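PDB 1M55: Rep protein from Adeno-associated virus - 5, which probably nicks DNA at the viral origin with its metal-dependent endonuclease domain, in a rolling-circle type of replication. Local coordinates for residues D24-V27 with D28-T31; V55-R58 with I59-F63; L64-W67 with N68-S71. All coordinates share one frame; numbering follows the deposited sequence.

Interaction 1. Residues D24-V27 with D28-T31; sequences DSFV and DWVT
Asp28 N to Asp24 O, Trp29 N to Ser25 O, Val30 N to Phe26 O and Thr31 N to Val27 O form four consecutive i to i+4 hydrogen bonds, winding 24-27 into 28-31 as regular alpha-helix. This is helix 24-32 of the Rep endonuclease domain, a short helix at the edge of the fold. Its buried side carries Phe26 and Val30, with Trp29 partly covered beside them. The CG1 methyl of Val30 makes a CH-pi contact over one face of the Phe26 ring, 4.1 Å from the ring centroid and 18° off its normal. The same methyl also lies over the Trp29 ring, 3.7 Å above its plane and displaced toward the rim, so one carbon wedges against both aromatics. Phe26 has CG anti to the backbone N (chi1 -180°), which swings its ring on toward the following turn, where CE1 comes within 4.0 Å of Trp29 CZ3. The two rings meet obliquely, planes 76° apart. Beyond the helix, Phe26 and Val30 rest on Val55 of helix 50-71, while Trp29 packs on Thr54 and Arg58. Phe26 also touches Leu19 and Phe120.

The more exposed side carries Asp24, Ser25, Asp28 and Thr31, with Val27 among them. Asp28 folds its carboxylate back beside the preceding turn, its CG 3.2 Å from Asp24 O, and the OD2 atoms of Asp24 and Asp28, like charges, are 5.4 Å apart and not in contact. Ser25 OG turns to Ser23. At the last turn, Val27 O takes two bonds from one residue: Thr31 N arrives at 2.9 Å from one face of the carbonyl plane, and Thr31 OG1 from the opposite face at 2.7 Å.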
loop_
_atom_site.group_PDB
_atom_site.type_symbol
_atom_site.label_atom_id
_atom_site.label_comp_id
_atom_site.label_asym_id
_atom_site.label_seq_id
_atom_site.Cartn_x
_atom_site.Cartn_y
_atom_site.Cartn_z
ATOM N N ASP A 24 -2.927 -17.536 17.898
ATOM C CA ASP A 24 -4.092 -16.742 18.285
ATOM C C ASP A 24 -3.810 -15.251 18.362
ATOM O O ASP A 24 -4.722 -14.434 18.252
ATOM C CB ASP A 24 -4.554 -17.123 19.682
ATOM C CG ASP A 24 -5.167 -18.491 19.765
ATOM O OD1 ASP A 24 -5.185 -19.270 18.788
ATOM O OD2 ASP A 24 -5.635 -18.770 20.871
ATOM N N SER A 25 -2.566 -14.904 18.659
ATOM C CA SER A 25 -2.189 -13.504 18.806
ATOM C C SER A 25 -2.498 -12.650 17.575
ATOM O O SER A 25 -2.770 -11.454 17.701
ATOM C CB SER A 25 -0.711 -13.406 19.174
ATOM O OG SER A 25 0.101 -13.818 18.092
ATOM N N PHE A 26 -2.477 -13.262 16.392
ATOM C CA PHE A 26 -2.769 -12.527 15.162
ATOM C C PHE A 26 -4.235 -12.091 15.152
ATOM O O PHE A 26 -4.538 -10.907 14.965
ATOM C CB PHE A 26 -2.461 -13.379 13.927
ATOM C CG PHE A 26 -2.741 -12.676 12.622
ATOM C CD1 PHE A 26 -1.841 -11.741 12.115
ATOM C CD2 PHE A 26 -3.918 -12.922 11.924
ATOM C CE1 PHE A 26 -2.113 -11.056 10.926
ATOM C CE2 PHE A 26 -4.200 -12.241 10.734
ATOM C CZ PHE A 26 -3.294 -11.306 10.238
ATOM N N VAL A 27 -5.142 -13.048 15.350
ATOM C CA VAL A 27 -6.573 -12.744 15.381
ATOM C C VAL A 27 -6.880 -11.739 16.497
ATOM O O VAL A 27 -7.639 -10.786 16.296
ATOM C CB VAL A 27 -7.425 -14.024 15.575
ATOM C CG1 VAL A 27 -8.877 -13.664 15.804
ATOM C CG2 VAL A 27 -7.321 -14.906 14.343
ATOM N N ASP A 28 -6.254 -11.925 17.657
ATOM C CA ASP A 28 -6.472 -11.022 18.784
ATOM C C ASP A 28 -6.057 -9.602 18.424
ATOM O O ASP A 28 -6.771 -8.644 18.731
ATOM C CB ASP A 28 -5.708 -11.500 20.022
ATOM C CG ASP A 28 -6.254 -12.809 20.580
ATOM O OD1 ASP A 28 -7.386 -13.202 20.213
ATOM O OD2 ASP A 28 -5.548 -13.445 21.391
ATOM N N TRP A 29 -4.922 -9.475 17.742
ATOM C CA TRP A 29 -4.413 -8.170 17.328
ATOM C C TRP A 29 -5.347 -7.470 16.336
ATOM O O TRP A 29 -5.842 -6.370 16.609
ATOM C CB TRP A 29 -3.012 -8.321 16.720
ATOM C CG TRP A 29 -2.502 -7.102 16.004
ATOM C CD1 TRP A 29 -2.565 -5.800 16.431
ATOM C CD2 TRP A 29 -1.858 -7.072 14.723
ATOM N NE1 TRP A 29 -2.002 -4.969 15.492
ATOM C CE2 TRP A 29 -1.561 -5.721 14.435
ATOM C CE3 TRP A 29 -1.506 -8.056 13.790
ATOM C CZ2 TRP A 29 -0.929 -5.332 13.252
ATOM C CZ3 TRP A 29 -0.878 -7.668 12.613
ATOM C CH2 TRP A 29 -0.596 -6.315 12.356
ATOM N N VAL A 30 -5.625 -8.121 15.210
ATOM C CA VAL A 30 -6.475 -7.519 14.182
ATOM C C VAL A 30 -7.908 -7.278 14.626
ATOM O O VAL A 30 -8.567 -6.374 14.121
ATOM C CB VAL A 30 -6.468 -8.336 12.865
ATOM C CG1 VAL A 30 -5.041 -8.552 12.393
ATOM C CG2 VAL A 30 -7.200 -9.663 13.037
ATOM N N THR A 31 -8.386 -8.083 15.571
ATOM C CA THR A 31 -9.746 -7.947 16.083
ATOM C C THR A 31 -9.859 -6.808 17.102
ATOM O O THR A 31 -10.901 -6.160 17.189
ATOM C CB THR A 31 -10.225 -9.267 16.757
ATOM O OG1 THR A 31 -10.256 -10.320 15.785
ATOM C CG2 THR A 31 -11.616 -9.110 17.360
#

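Interaction 2. Residues V55-R58 with I59-F63; sequences VADR and IRRVF
A salt-bridge network on one side of helix 50-71, the long helix packed against the central antiparallel sheet of the Rep endonuclease domain, joins Asp57 to Arg60 and Arg61, three and four residues further on. Arg60 grips side-on, with both nitrogens on the same oxygen: NH2 reaches Asp57 OD1 on its syn side at 2.9 Å, and NE reaches that OD1 on the anti side at 3.1 Å. Carboxylate and guanidinium planes are only 32° apart here. Arg61, its chain extended from CG to NE, takes the second oxygen, its NE lying 2.9 Å from Asp57 OD2 in a nearly straight bond (167°). This guanidinium is turned 84° from the carboxylate. It presents a face to Arg60, whose NH2 sits 3.2 Å above its centre; the shared carboxylate probably pays for bringing the two cations so close. A water bridges Asp57 OD2 and Arg61 NH2, lying 3.1 Å from each. The buried carboxylate thus receives bonds on both oxygens, which fixes its rotation. Elsewhere on the helix Val55 CG1 meets Ile59 CD1 at 3.9 Å.

Round about, Arg60 makes a cation-pi contact with Trp166 and packs on Phe77 and Val79 of strand 77-83, Val55 faces helix 24-32, and Val62 lies against helix 101-118.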
loop_
_atom_site.group_PDB
_atom_site.type_symbol
_atom_site.label_atom_id
_atom_site.label_comp_id
_atom_site.label_asym_id
_atom_site.label_seq_id
_atom_site.Cartn_x
_atom_site.Cartn_y
_atom_site.Cartn_z
ATOM N N VAL A 55 -3.848 -4.907 9.540
ATOM C CA VAL A 55 -2.726 -5.647 8.963
ATOM C C VAL A 55 -2.034 -4.771 7.918
ATOM O O VAL A 55 -0.803 -4.679 7.884
ATOM C CB VAL A 55 -3.189 -6.948 8.257
ATOM C CG1 VAL A 55 -1.986 -7.697 7.697
ATOM C CG2 VAL A 55 -3.938 -7.832 9.219
ATOM N N ALA A 56 -2.838 -4.111 7.088
ATOM C CA ALA A 56 -2.330 -3.252 6.022
ATOM C C ALA A 56 -1.409 -2.141 6.519
ATOM O O ALA A 56 -0.336 -1.920 5.949
ATOM C CB ALA A 56 -3.485 -2.659 5.234
ATOM N N ASP A 57 -1.808 -1.449 7.584
ATOM C CA ASP A 57 -0.975 -0.369 8.104
ATOM C C ASP A 57 0.356 -0.886 8.625
ATOM O O ASP A 57 1.389 -0.235 8.441
ATOM C CB ASP A 57 -1.683 0.420 9.207
ATOM C CG ASP A 57 -0.907 1.668 9.618
ATOM O OD1 ASP A 57 -0.653 2.533 8.750
ATOM O OD2 ASP A 57 -0.530 1.773 10.801
ATOM N N ARG A 58 0.339 -2.044 9.282
ATOM C CA ARG A 58 1.576 -2.604 9.805
ATOM C C ARG A 58 2.486 -2.986 8.641
ATOM O O ARG A 58 3.693 -2.728 8.678
ATOM C CB ARG A 58 1.306 -3.809 10.704
ATOM C CG ARG A 58 2.546 -4.338 11.431
ATOM C CD ARG A 58 3.238 -3.254 12.269
ATOM N NE ARG A 58 2.320 -2.596 13.197
ATOM C CZ ARG A 58 1.948 -3.093 14.372
ATOM N NH1 ARG A 58 2.423 -4.262 14.790
ATOM N NH2 ARG A 58 1.057 -2.442 15.109
ATOM N N ILE A 59 1.907 -3.575 7.597
ATOM C CA ILE A 59 2.681 -3.954 6.417
ATOM C C ILE A 59 3.302 -2.693 5.813
ATOM O O ILE A 59 4.498 -2.664 5.510
ATOM C CB ILE A 59 1.790 -4.637 5.347
ATOM C CG1 ILE A 59 1.380 -6.033 5.812
ATOM C CG2 ILE A 59 2.523 -4.722 4.002
ATOM C CD1 ILE A 59 0.426 -6.731 4.850
ATOM N N ARG A 60 2.486 -1.656 5.650
ATOM C CA ARG A 60 2.950 -0.397 5.083
ATOM C C ARG A 60 4.147 0.172 5.840
ATOM O O ARG A 60 5.172 0.503 5.234
ATOM C CB ARG A 60 1.821 0.636 5.074
ATOM C CG ARG A 60 2.277 1.998 4.610
ATOM C CD ARG A 60 1.248 3.054 4.899
ATOM N NE ARG A 60 1.058 3.318 6.327
ATOM C CZ ARG A 60 1.665 4.296 6.994
ATOM N NH1 ARG A 60 2.527 5.100 6.377
ATOM N NH2 ARG A 60 1.332 4.540 8.253
ATOM N N ARG A 61 4.023 0.287 7.160
ATOM C CA ARG A 61 5.116 0.833 7.960
ATOM C C ARG A 61 6.374 -0.032 7.900
ATOM O O ARG A 61 7.471 0.479 7.683
ATOM C CB ARG A 61 4.673 1.051 9.405
ATOM C CG ARG A 61 3.592 2.114 9.555
ATOM C CD ARG A 61 3.156 2.233 11.008
ATOM N NE ARG A 61 2.030 3.147 11.188
ATOM C CZ ARG A 61 2.146 4.457 11.381
ATOM N NH1 ARG A 61 3.342 5.027 11.416
ATOM N NH2 ARG A 61 1.062 5.194 11.572
ATOM N N VAL A 62 6.224 -1.341 8.073
ATOM C CA VAL A 62 7.380 -2.232 8.026
ATOM C C VAL A 62 8.064 -2.150 6.653
ATOM O O VAL A 62 9.298 -2.090 6.561
ATOM C CB VAL A 62 6.992 -3.692 8.357
ATOM C CG1 VAL A 62 8.165 -4.630 8.084
ATOM C CG2 VAL A 62 6.570 -3.791 9.827
ATOM N N PHE A 63 7.253 -2.089 5.601
ATOM C CA PHE A 63 7.755 -1.995 4.235
ATOM C C PHE A 63 8.568 -0.714 4.074
ATOM O O PHE A 63 9.713 -0.750 3.622
ATOM C CB PHE A 63 6.575 -1.992 3.248
ATOM C CG PHE A 63 6.984 -1.994 1.795
ATOM C CD1 PHE A 63 6.859 -3.150 1.031
ATOM C CD2 PHE A 63 7.481 -0.843 1.187
ATOM C CE1 PHE A 63 7.229 -3.160 -0.317
ATOM C CE2 PHE A 63 7.853 -0.843 -0.157
ATOM C CZ PHE A 63 7.724 -2.004 -0.909
HETATM O O HOH W 1 -1.761 4.156 12.321
#

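Interaction 3. Residues L64-W67 with N68-S71; sequences LYEW and NKFS
Bends at chi2 of Glu66 (66°) and chi3 of Lys69 (63°) bring two side chains that run side by side, pointing the same way, into an i to i+3 salt bridge on the last turns of helix 50-71, in the Rep endonuclease fold. Lys69 NZ lies 2.8 Å from Glu66 OE2, approaching from above the carboxylate plane, 44° out of it. The bend also lays the lysine chain across its own neighbour: Lys69 CE is 3.5 Å above one face of the Phe70 ring, offset toward the rim. Phe70 in turn leans back over the preceding turn, its CD1 3.3 Å from Glu66 O. That ring stacks with Tyr107 of helix 101-118, so the salt bridge sits beside an interhelical aromatic pair.

The backbone bonding slackens at Lys69 and Phe70. Asn68 N still makes a good i to i+4 bond to Leu64 O, but Phe70 N reaches Glu66 O only weakly, at 3.4 Å, and also makes a weak i to i+3 bond to Trp67 O. Lys69 N similarly divides itself between Tyr65 O and, weakly, Glu66 O. On the buried side Trp67 packs on Val94 of strand 88-95 and on Leu104. The chain leaves the helix toward Gln73, which with Glu95 binds a zinc ion. Ser71 OG hydrogen-bonds to Ser75 OG beyond the helix end, while Ser71 N restores the regular i to i+4 bond, to Trp67 O at 2.9 Å, and the hydroxyl OG rests 3.8 Å from Trp67 CD1.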
loop_
_atom_site.group_PDB
_atom_site.type_symbol
_atom_site.label_atom_id
_atom_site.label_comp_id
_atom_site.label_asym_id
_atom_site.label_seq_id
_atom_site.Cartn_x
_atom_site.Cartn_y
_atom_site.Cartn_z
ATOM N N LEU A 64 7.976 0.415 4.451
ATOM C CA LEU A 64 8.642 1.707 4.316
ATOM C C LEU A 64 9.924 1.836 5.121
ATOM O O LEU A 64 10.911 2.377 4.628
ATOM C CB LEU A 64 7.682 2.850 4.658
ATOM C CG LEU A 64 6.514 3.007 3.675
ATOM C CD1 LEU A 64 5.501 4.007 4.209
ATOM C CD2 LEU A 64 7.028 3.420 2.304
ATOM N N TYR A 65 9.920 1.333 6.352
ATOM C CA TYR A 65 11.104 1.417 7.200
ATOM C C TYR A 65 12.241 0.599 6.597
ATOM O O TYR A 65 13.393 1.042 6.574
ATOM C CB TYR A 65 10.782 0.965 8.632
ATOM C CG TYR A 65 9.719 1.815 9.316
ATOM C CD1 TYR A 65 9.117 1.396 10.507
ATOM C CD2 TYR A 65 9.273 3.009 8.741
ATOM C CE1 TYR A 65 8.096 2.144 11.098
ATOM C CE2 TYR A 65 8.250 3.760 9.323
ATOM C CZ TYR A 65 7.668 3.320 10.498
ATOM O OH TYR A 65 6.640 4.051 11.053
ATOM N N GLU A 66 11.907 -0.567 6.054
ATOM C CA GLU A 66 12.905 -1.430 5.433
ATOM C C GLU A 66 13.405 -0.755 4.150
ATOM O O GLU A 66 14.600 -0.782 3.847
ATOM C CB GLU A 66 12.300 -2.802 5.136
ATOM C CG GLU A 66 13.307 -3.947 5.059
ATOM C CD GLU A 66 14.002 -4.250 6.386
ATOM O OE1 GLU A 66 13.537 -3.797 7.461
ATOM O OE2 GLU A 66 15.021 -4.965 6.347
ATOM N N TRP A 67 12.498 -0.110 3.424
ATOM C CA TRP A 67 12.864 0.597 2.196
ATOM C C TRP A 67 13.837 1.727 2.541
ATOM O O TRP A 67 14.848 1.912 1.858
ATOM C CB TRP A 67 11.622 1.175 1.515
ATOM C CG TRP A 67 11.906 1.820 0.190
ATOM C CD1 TRP A 67 12.435 3.058 -0.019
ATOM C CD2 TRP A 67 11.660 1.262 -1.110
ATOM N NE1 TRP A 67 12.532 3.310 -1.364
ATOM C CE2 TRP A 67 12.065 2.226 -2.059
ATOM C CE3 TRP A 67 11.135 0.043 -1.566
ATOM C CZ2 TRP A 67 11.961 2.013 -3.441
ATOM C CZ3 TRP A 67 11.031 -0.169 -2.945
ATOM C CH2 TRP A 67 11.443 0.815 -3.862
ATOM N N ASN A 68 13.543 2.457 3.618
ATOM C CA ASN A 68 14.393 3.564 4.060
ATOM C C ASN A 68 15.803 3.069 4.369
ATOM O O ASN A 68 16.774 3.806 4.201
ATOM C CB ASN A 68 13.813 4.249 5.309
ATOM C CG ASN A 68 12.500 4.994 5.043
ATOM O OD1 ASN A 68 11.807 5.378 5.986
ATOM N ND2 ASN A 68 12.160 5.207 3.778
ATOM N N LYS A 69 15.918 1.834 4.846
ATOM C CA LYS A 69 17.228 1.261 5.148
ATOM C C LYS A 69 18.064 1.217 3.867
ATOM O O LYS A 69 19.248 1.564 3.874
ATOM C CB LYS A 69 17.080 -0.151 5.715
ATOM C CG LYS A 69 18.406 -0.829 6.033
ATOM C CD LYS A 69 18.216 -2.282 6.405
ATOM C CE LYS A 69 17.650 -3.062 5.244
ATOM N NZ LYS A 69 17.697 -4.523 5.492
ATOM N N PHE A 70 17.426 0.820 2.768
ATOM C CA PHE A 70 18.088 0.719 1.468
ATOM C C PHE A 70 18.304 2.066 0.773
ATOM O O PHE A 70 19.347 2.287 0.158
ATOM C CB PHE A 70 17.298 -0.207 0.538
ATOM C CG PHE A 70 17.171 -1.617 1.039
ATOM C CD1 PHE A 70 15.916 -2.194 1.214
ATOM C CD2 PHE A 70 18.302 -2.378 1.324
ATOM C CE1 PHE A 70 15.789 -3.504 1.665
ATOM C CE2 PHE A 70 18.182 -3.693 1.776
ATOM C CZ PHE A 70 16.923 -4.254 1.945
ATOM N N SER A 71 17.317 2.953 0.850
ATOM C CA SER A 71 17.415 4.266 0.211
ATOM C C SER A 71 18.235 5.257 1.032
ATOM O O SER A 71 18.662 6.293 0.516
ATOM C CB SER A 71 16.018 4.849 -0.012
ATOM O OG SER A 71 15.381 5.107 1.231
#

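Overall arrangement
Interactions 2 and 3 are successive parts of one helix, 50-71, whereas interaction 1 belongs to the short helix 24-32 before it. Interaction 1 lies outermost and is mostly exposed, but its apolar side docks on the start of interaction 2: Val30 CG1 meets Val55 CG2 at 3.4 Å, and Trp29 CH2 meets Arg58 CB at 3.6 Å. Interaction 2 is the buried one, and there the charges form a network around a single carboxylate. The salt bridge of interaction 3 is a simple pair on a more open side. Interactions 1 and 3 do not touch, their nearest atoms being about 12 Å apart.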